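Local coordinates for thioredoxin-like fold domain-containing protein (Enterococcus faecalis, PDB 1Z6M) that is of unknown function but has a thioredoxin-like fold with a CxxC pair at a helix start, consistent with a thiol-disulfide oxidoreductase role, at residues Lys13-Thr18 with Ile65-Asp70; Asn26-Met31 with Ser59-Arg64; Asn36-Tyr41 with Asp106-Leu111. All coordinates share one frame; numbering follows the deposited sequence.

In the fold
Along the chain contact 2 (26-31 with 59-64) is nested inside the loop closed by contact 1 (13-18 with 65-70), and the two share strand 62-68, their centres about 15 Å apart. That strand runs beside strand 29-35 in the thioredoxin-like sheet: contact 2 sits where the pair begins, contact 1 at its far end. Contact 3 (36-41 with 106-111) follows strand 29-35 at the start of helix 40-58, about 20 Å from contact 1 and 28 Å from contact 2, centre to centre. Contacts 1 and 2 thus knit the sheet, whereas contact 3, at Cys39 of a CxxC pattern consistent with a thioredoxin-type site, reaches helix 105-108; it meets contact 1 through Asn36 ND2 and Phe69 O.

Contact 1: residues Lys13-Thr18 with Ile65-Asp70; sequences KVNTET and IIKLFD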
# COMPACT_ATOMS: atom_id res chain seq x y z
N LYS A 13 -0.06 16.28 -5.81
CA LYS A 13 0.99 15.69 -6.63
C LYS A 13 0.90 14.17 -6.72
O LYS A 13 1.71 13.53 -7.38
CB LYS A 13 2.39 16.09 -6.15
CG LYS A 13 2.64 17.57 -6.07
CD LYS A 13 2.64 18.23 -7.43
CE LYS A 13 2.88 19.74 -7.32
NZ LYS A 13 4.30 20.09 -7.01
N VAL A 14 -0.09 13.60 -6.05
CA VAL A 14 -0.35 12.17 -6.18
C VAL A 14 -1.35 11.96 -7.31
O VAL A 14 -2.04 12.90 -7.72
CB VAL A 14 -0.83 11.54 -4.85
CG1 VAL A 14 0.23 11.72 -3.75
CG2 VAL A 14 -2.17 12.12 -4.40
N ASN A 15 -1.42 10.74 -7.82
CA ASN A 15 -2.37 10.43 -8.88
C ASN A 15 -3.08 9.11 -8.61
O ASN A 15 -2.66 8.32 -7.75
CB ASN A 15 -1.66 10.42 -10.25
CG ASN A 15 -0.63 9.30 -10.36
OD1 ASN A 15 -0.98 8.12 -10.38
ND2 ASN A 15 0.65 9.67 -10.42
N THR A 16 -4.15 8.87 -9.36
CA THR A 16 -4.93 7.65 -9.23
C THR A 16 -4.63 6.68 -10.37
O THR A 16 -5.43 5.78 -10.65
CB THR A 16 -6.43 7.97 -9.21
OG1 THR A 16 -6.80 8.63 -10.42
CG2 THR A 16 -6.75 8.87 -8.03
N GLU A 17 -3.47 6.84 -11.00
CA GLU A 17 -3.09 6.00 -12.14
C GLU A 17 -2.12 4.89 -11.79
O GLU A 17 -2.37 3.72 -12.10
CB GLU A 17 -2.51 6.87 -13.26
CG GLU A 17 -3.52 7.81 -13.89
CD GLU A 17 -4.64 7.08 -14.62
OE1 GLU A 17 -4.34 6.11 -15.35
OE2 GLU A 17 -5.81 7.50 -14.47
N THR A 18 -1.01 5.24 -11.15
CA THR A 18 0.05 4.27 -10.89
C THR A 18 -0.31 3.38 -9.72
O THR A 18 -0.65 3.89 -8.64
CB THR A 18 1.37 4.98 -10.60
OG1 THR A 18 1.68 5.85 -11.69
CG2 THR A 18 2.49 3.98 -10.42
N ILE A 65 -6.17 2.79 -4.71
CA ILE A 65 -4.98 2.76 -5.56
C ILE A 65 -3.79 2.56 -4.63
O ILE A 65 -3.35 3.47 -3.92
CB ILE A 65 -4.81 4.03 -6.44
CG1 ILE A 65 -6.08 4.31 -7.26
CG2 ILE A 65 -3.61 3.85 -7.36
CD1 ILE A 65 -7.07 5.26 -6.58
N ILE A 66 -3.30 1.33 -4.63
CA ILE A 66 -2.28 0.89 -3.68
C ILE A 66 -0.91 1.03 -4.33
O ILE A 66 -0.63 0.38 -5.36
CB ILE A 66 -2.57 -0.54 -3.17
CG1 ILE A 66 -3.92 -0.58 -2.44
CG2 ILE A 66 -1.44 -1.02 -2.25
CD1 ILE A 66 -4.45 -1.98 -2.19
N LYS A 67 -0.09 1.89 -3.73
CA LYS A 67 1.22 2.25 -4.24
C LYS A 67 2.28 1.60 -3.38
O LYS A 67 2.50 2.03 -2.24
CB LYS A 67 1.36 3.77 -4.29
CG LYS A 67 0.32 4.38 -5.24
CD LYS A 67 0.35 5.89 -5.26
CE LYS A 67 -0.78 6.48 -6.10
NZ LYS A 67 -0.48 6.49 -7.58
N LEU A 68 2.91 0.57 -3.92
CA LEU A 68 3.92 -0.19 -3.17
C LEU A 68 5.24 0.54 -3.26
O LEU A 68 5.88 0.58 -4.32
CB LEU A 68 4.00 -1.63 -3.67
CG LEU A 68 2.67 -2.40 -3.54
CD1 LEU A 68 2.86 -3.81 -4.06
CD2 LEU A 68 2.14 -2.43 -2.12
N PHE A 69 5.60 1.17 -2.14
CA PHE A 69 6.71 2.12 -2.06
C PHE A 69 7.94 1.36 -1.58
O PHE A 69 8.05 0.99 -0.39
CB PHE A 69 6.27 3.20 -1.05
CG PHE A 69 7.14 4.44 -0.97
CD1 PHE A 69 8.31 4.61 -1.70
CD2 PHE A 69 6.76 5.45 -0.08
CE1 PHE A 69 9.07 5.78 -1.55
CE2 PHE A 69 7.51 6.60 0.07
CZ PHE A 69 8.68 6.77 -0.67
N ASP A 70 8.87 1.09 -2.50
CA ASP A 70 10.17 0.49 -2.09
C ASP A 70 10.96 1.54 -1.32
O ASP A 70 11.10 2.68 -1.77
CB ASP A 70 11.05 -0.04 -3.24
CG ASP A 70 10.38 -1.14 -4.07
OD1 ASP A 70 9.20 -1.53 -3.83
OD2 ASP A 70 11.10 -1.67 -4.97
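In this thioredoxin-like fold, Lys67 on strand 62-68 gathers in the loop that leads to the neighbouring edge strand 20-22, binding the carbonyls of Asn15 and Thr18. Its NZ lies 2.8 Å from Thr18 O, in the carbonyl plane and on a lone pair. The second bond, from Lys67 NZ to Asn15 O, is 2.9 Å long, but here the ammonium stands above the carbonyl plane, 43° out of it. The aliphatic chain is extended as far as CE and bends only at the last torsion (chi4 -81°), which turns NZ in among the loop oxygens. Glu141 of helix 132-145 adds a salt bridge to the same NZ, so the buried charge is met by a carboxylate as well as by two backbone carbonyls.

Beside this polar cluster Ile65 supplies the apolar part. In the modelled conformer its CG1 lies near Thr16 O, CD1 meets the Thr16 side chain 3.8 Å from CB, and CG2 comes up to the carbonyl oxygen of Thr18.

The loop keeps its shape through Asn15, whose OD1 accepts from two backbone amides ahead of it: Glu17 N, which forms an Asx turn, and Thr18 N at 3.0 Å in a nearly straight bond (170° at the hydrogen). This curls the chain so that the carbonyls of Asn15 and Thr18 both reach the ammonium. Asn15 OD1 also receives a weak bond from Lys67 NZ, 3.3 Å away.

Contact 2: residues Asn26-Met31 with Ser59-Arg64; sequences NAPVKM and SGKVER
Strands 29-35 and 62-68, joined through helix 40-58 in a beta-alpha-beta unit, begin their parallel pairing here, with Val29, Lys30 and Met31 beside Val62, Glu63 and Arg64. Three backbone bonds hold the register. Val29 N donates to Lys61 O and Val29 O accepts from Glu63 N at 2.9 Å; Met31 N then gives Glu63 O an almost straight bond (178° at the hydrogen). Val29 O is also approached by the CA-H of Val62.

On one face Lys30 meets Glu63. A bend at chi2 (-57°) turns Lys30 CD across toward Glu63, and NZ forms a salt bridge to Glu63 OE1 at 2.8 Å, on the anti side and 32° out of the carboxylate plane. Lys30 NZ also donates to Ala27 O, 2.8 Å away and on a lone pair, and to Ser25 O, so three oxygens satisfy one ammonium. Arg64, pointing to the other face, has its NE paired with Glu33.

On that other face Met31 and Val62 pack on helices 40-58 and 166-173, Val29 on Ile155 of strand 152-155. Met31, a selenomethionine, brings CB and CE to Val62 CG1, and Val62 CG2 lies 3.9 Å from Val29 CB.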
# COMPACT_ATOMS: atom_id res chain seq x y z
N ASN A 26 -14.83 3.78 -11.90
CA ASN A 26 -15.58 5.03 -11.80
C ASN A 26 -16.06 5.36 -10.38
O ASN A 26 -16.79 6.32 -10.18
CB ASN A 26 -16.76 5.04 -12.78
CG ASN A 26 -16.32 4.96 -14.23
OD1 ASN A 26 -16.60 3.98 -14.92
ND2 ASN A 26 -15.64 6.00 -14.70
N ALA A 27 -15.58 4.60 -9.39
CA ALA A 27 -15.95 4.90 -8.00
C ALA A 27 -15.56 6.34 -7.68
O ALA A 27 -14.47 6.78 -8.02
CB ALA A 27 -15.29 3.95 -7.04
N PRO A 28 -16.48 7.10 -7.05
CA PRO A 28 -16.23 8.52 -6.79
C PRO A 28 -15.10 8.81 -5.81
O PRO A 28 -14.38 9.80 -5.97
CB PRO A 28 -17.58 9.02 -6.25
CG PRO A 28 -18.28 7.79 -5.77
CD PRO A 28 -17.84 6.68 -6.66
N VAL A 29 -14.93 7.96 -4.80
CA VAL A 29 -13.92 8.22 -3.78
C VAL A 29 -12.66 7.45 -4.13
O VAL A 29 -12.68 6.22 -4.23
CB VAL A 29 -14.42 7.86 -2.36
CG1 VAL A 29 -13.32 8.07 -1.34
CG2 VAL A 29 -15.66 8.70 -2.01
N LYS A 30 -11.57 8.19 -4.34
CA LYS A 30 -10.28 7.59 -4.69
C LYS A 30 -9.40 7.59 -3.46
O LYS A 30 -9.09 8.64 -2.91
CB LYS A 30 -9.60 8.37 -5.81
CG LYS A 30 -10.44 8.57 -7.08
CD LYS A 30 -10.90 7.25 -7.69
CE LYS A 30 -11.51 7.46 -9.06
NZ LYS A 30 -12.20 6.24 -9.53
N MSE A 31 -9.03 6.39 -3.01
CA MSE A 31 -8.23 6.22 -1.80
C MSE A 31 -6.82 5.82 -2.22
O MSE A 31 -6.64 4.72 -2.74
CB MSE A 31 -8.85 5.15 -0.91
CG MSE A 31 -8.10 4.89 0.40
SE MSE A 31 -8.97 3.69 1.52
CE MSE A 31 -10.57 4.55 1.73
N SER A 59 -19.51 -1.84 -2.67
CA SER A 59 -20.66 -0.96 -2.89
C SER A 59 -20.46 0.08 -4.00
O SER A 59 -21.39 0.83 -4.31
CB SER A 59 -21.01 -0.24 -1.59
OG SER A 59 -20.03 0.74 -1.32
N GLY A 60 -19.25 0.15 -4.56
CA GLY A 60 -18.94 1.06 -5.66
C GLY A 60 -18.55 2.47 -5.22
O GLY A 60 -18.34 3.33 -6.06
N LYS A 61 -18.45 2.70 -3.91
CA LYS A 61 -18.14 4.02 -3.38
C LYS A 61 -16.66 4.37 -3.51
O LYS A 61 -16.31 5.50 -3.84
CB LYS A 61 -18.59 4.13 -1.91
CG LYS A 61 -18.30 5.45 -1.23
CD LYS A 61 -19.26 6.56 -1.64
CE LYS A 61 -19.11 7.72 -0.67
NZ LYS A 61 -20.16 8.77 -0.78
N VAL A 62 -15.79 3.38 -3.27
CA VAL A 62 -14.35 3.60 -3.19
C VAL A 62 -13.59 2.77 -4.21
O VAL A 62 -13.89 1.59 -4.41
CB VAL A 62 -13.84 3.25 -1.77
CG1 VAL A 62 -12.31 3.15 -1.72
CG2 VAL A 62 -14.34 4.26 -0.74
N GLU A 63 -12.61 3.41 -4.84
CA GLU A 63 -11.55 2.71 -5.55
C GLU A 63 -10.25 2.94 -4.79
O GLU A 63 -9.91 4.08 -4.48
CB GLU A 63 -11.38 3.25 -6.98
CG GLU A 63 -10.33 2.48 -7.79
CD GLU A 63 -10.01 3.10 -9.15
OE1 GLU A 63 -10.22 4.31 -9.34
OE2 GLU A 63 -9.51 2.36 -10.03
N ARG A 64 -9.54 1.86 -4.48
CA ARG A 64 -8.25 1.97 -3.82
C ARG A 64 -7.17 1.92 -4.88
O ARG A 64 -7.24 1.12 -5.82
CB ARG A 64 -8.02 0.83 -2.84
CG ARG A 64 -9.08 0.74 -1.75
CD ARG A 64 -8.96 -0.58 -1.00
NE ARG A 64 -7.76 -0.58 -0.16
CZ ARG A 64 -7.37 -1.61 0.59
NH1 ARG A 64 -8.05 -2.75 0.58
NH2 ARG A 64 -6.28 -1.49 1.34

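Contact 3: residues Asn36-Tyr41 with Asp106-Leu111; sequences NVRCPY and DEWGNL
Arg38, one residue ahead of Cys39, lays its side chain against Trp108 and Gly109. The aliphatic part takes the indole: CB and CG pack on CZ3 and CH2 of Trp108, with Arg38 CG 3.6 Å from Trp108 CZ3, and the two side chains slide past each other in opposite directions. Trp108 CH2 reaches the backbone at Arg38 CA, while Val37 O meets the ring at its edge, 3.6 Å from Trp108 CZ2. In the modelled conformer Val37 CG2 adds an apolar touch to the same corner, at Trp108 CH2.

Farther along, a bend at chi2 (-102°) turns Arg38 CD off the line of the chain, and NE beyond it faces Gly109 O. Arg38 NE donates to Gly109 O at 3.0 Å, a bent bond (132° at the hydrogen) whose donor stands above the carbonyl plane. Gly109 CA lies over one face of the guanidinium, 3.3 Å above its plane and offset toward the rim. Two waters lie at the guanidinium edge, one bound by NH1 and the other by NH2, and both lie within hydrogen-bonding distance of Asp106 OD1, so the opposite charges meet through solvent. The other carboxylate oxygen of Asp106 forms a salt bridge with Arg43.

In the next shell Asn36 OD1 accepts from Arg38 N in an Asx turn, and a type I turn from Asn36 to Cys39 shapes the approach to the helix. Cys39 is the N-cap of helix 40-58 and the first cysteine of a CxxC pattern, consistent with a thioredoxin-type active site. Trp108 is fixed by NE1 bonding to Met101 O at the end of helix 91-103, and packs on Met82 of helix 77-83. The contact thus ties the loop between strand 29-35 and helix 40-58 to the short helix 105-108.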
# COMPACT_ATOMS: atom_id res chain seq x y z
N ASN A 36 4.45 -0.05 2.47
CA ASN A 36 5.50 -1.04 2.24
C ASN A 36 5.07 -2.28 3.02
O ASN A 36 4.71 -2.19 4.19
CB ASN A 36 6.86 -0.51 2.70
CG ASN A 36 7.99 -1.51 2.48
OD1 ASN A 36 8.00 -2.57 3.10
ND2 ASN A 36 8.94 -1.17 1.61
N VAL A 37 5.06 -3.43 2.36
CA VAL A 37 4.46 -4.63 2.96
C VAL A 37 5.23 -5.22 4.11
O VAL A 37 4.71 -6.10 4.80
CB VAL A 37 4.11 -5.75 1.94
CG1 VAL A 37 3.07 -5.27 0.95
CG2 VAL A 37 5.37 -6.32 1.26
N ARG A 38 6.46 -4.76 4.36
CA ARG A 38 7.18 -5.20 5.57
C ARG A 38 6.87 -4.32 6.78
O ARG A 38 7.20 -4.66 7.91
CB ARG A 38 8.69 -5.26 5.34
CG ARG A 38 9.41 -6.20 6.34
CD ARG A 38 10.10 -5.46 7.46
NE ARG A 38 10.60 -6.38 8.49
CZ ARG A 38 9.87 -6.83 9.51
NH1 ARG A 38 8.60 -6.46 9.64
NH2 ARG A 38 10.40 -7.65 10.39
N CYS A 39 6.24 -3.18 6.54
CA CYS A 39 6.04 -2.23 7.60
C CYS A 39 4.93 -2.68 8.56
O CYS A 39 3.83 -2.95 8.13
CB CYS A 39 5.73 -0.86 6.99
SG CYS A 39 5.20 0.36 8.20
N PRO A 40 5.21 -2.71 9.88
CA PRO A 40 4.15 -3.12 10.82
C PRO A 40 3.05 -2.06 11.00
O PRO A 40 1.92 -2.37 11.40
CB PRO A 40 4.92 -3.38 12.11
CG PRO A 40 6.09 -2.45 12.04
CD PRO A 40 6.49 -2.46 10.57
N TYR A 41 3.37 -0.81 10.68
CA TYR A 41 2.37 0.25 10.75
C TYR A 41 1.42 0.09 9.56
O TYR A 41 0.21 0.25 9.69
CB TYR A 41 3.03 1.63 10.76
CG TYR A 41 3.98 1.88 11.91
CD1 TYR A 41 5.26 1.33 11.90
CD2 TYR A 41 3.60 2.68 12.98
CE1 TYR A 41 6.14 1.58 12.94
CE2 TYR A 41 4.48 2.92 14.04
CZ TYR A 41 5.75 2.36 14.00
OH TYR A 41 6.64 2.59 15.01
N ASP A 106 6.14 -11.38 10.01
CA ASP A 106 7.22 -11.69 10.96
C ASP A 106 8.07 -12.89 10.54
O ASP A 106 9.19 -13.04 11.02
CB ASP A 106 6.65 -11.90 12.36
CG ASP A 106 5.94 -10.67 12.87
OD1 ASP A 106 6.56 -9.59 12.87
OD2 ASP A 106 4.76 -10.78 13.24
N GLU A 107 7.53 -13.72 9.66
CA GLU A 107 8.22 -14.91 9.16
C GLU A 107 9.27 -14.56 8.13
O GLU A 107 10.38 -15.07 8.18
CB GLU A 107 7.24 -15.93 8.58
CG GLU A 107 6.34 -16.56 9.63
CD GLU A 107 5.40 -17.61 9.07
OE1 GLU A 107 5.59 -18.09 7.93
OE2 GLU A 107 4.46 -18.00 9.80
N TRP A 108 8.92 -13.70 7.17
CA TRP A 108 9.85 -13.35 6.09
C TRP A 108 10.55 -12.01 6.34
O TRP A 108 11.60 -11.73 5.75
CB TRP A 108 9.16 -13.37 4.72
CG TRP A 108 7.96 -12.46 4.64
CD1 TRP A 108 6.65 -12.82 4.79
CD2 TRP A 108 7.97 -11.05 4.36
NE1 TRP A 108 5.84 -11.71 4.64
CE2 TRP A 108 6.63 -10.61 4.39
CE3 TRP A 108 8.98 -10.12 4.11
CZ2 TRP A 108 6.27 -9.28 4.18
CZ3 TRP A 108 8.63 -8.78 3.89
CH2 TRP A 108 7.29 -8.38 3.93
N GLY A 109 9.99 -11.20 7.24
CA GLY A 109 10.44 -9.82 7.40
C GLY A 109 11.84 -9.66 7.97
O GLY A 109 12.44 -8.60 7.86
N ASN A 110 12.36 -10.74 8.56
CA ASN A 110 13.68 -10.73 9.19
C ASN A 110 14.71 -11.59 8.46
O ASN A 110 15.78 -11.90 8.99
CB ASN A 110 13.55 -11.16 10.65
CG ASN A 110 12.55 -10.31 11.41
OD1 ASN A 110 11.47 -10.77 11.81
ND2 ASN A 110 12.88 -9.04 11.57
N LEU A 111 14.39 -11.97 7.23
CA LEU A 111 15.28 -12.81 6.44
C LEU A 111 16.23 -11.96 5.59
O LEU A 111 16.02 -10.75 5.43
CB LEU A 111 14.47 -13.75 5.54
CG LEU A 111 13.48 -14.69 6.23
CD1 LEU A 111 12.72 -15.49 5.20
CD2 LEU A 111 14.16 -15.60 7.24
O HOH W 1 6.51 -7.21 11.58
O HOH W 2 9.28 -8.90 12.77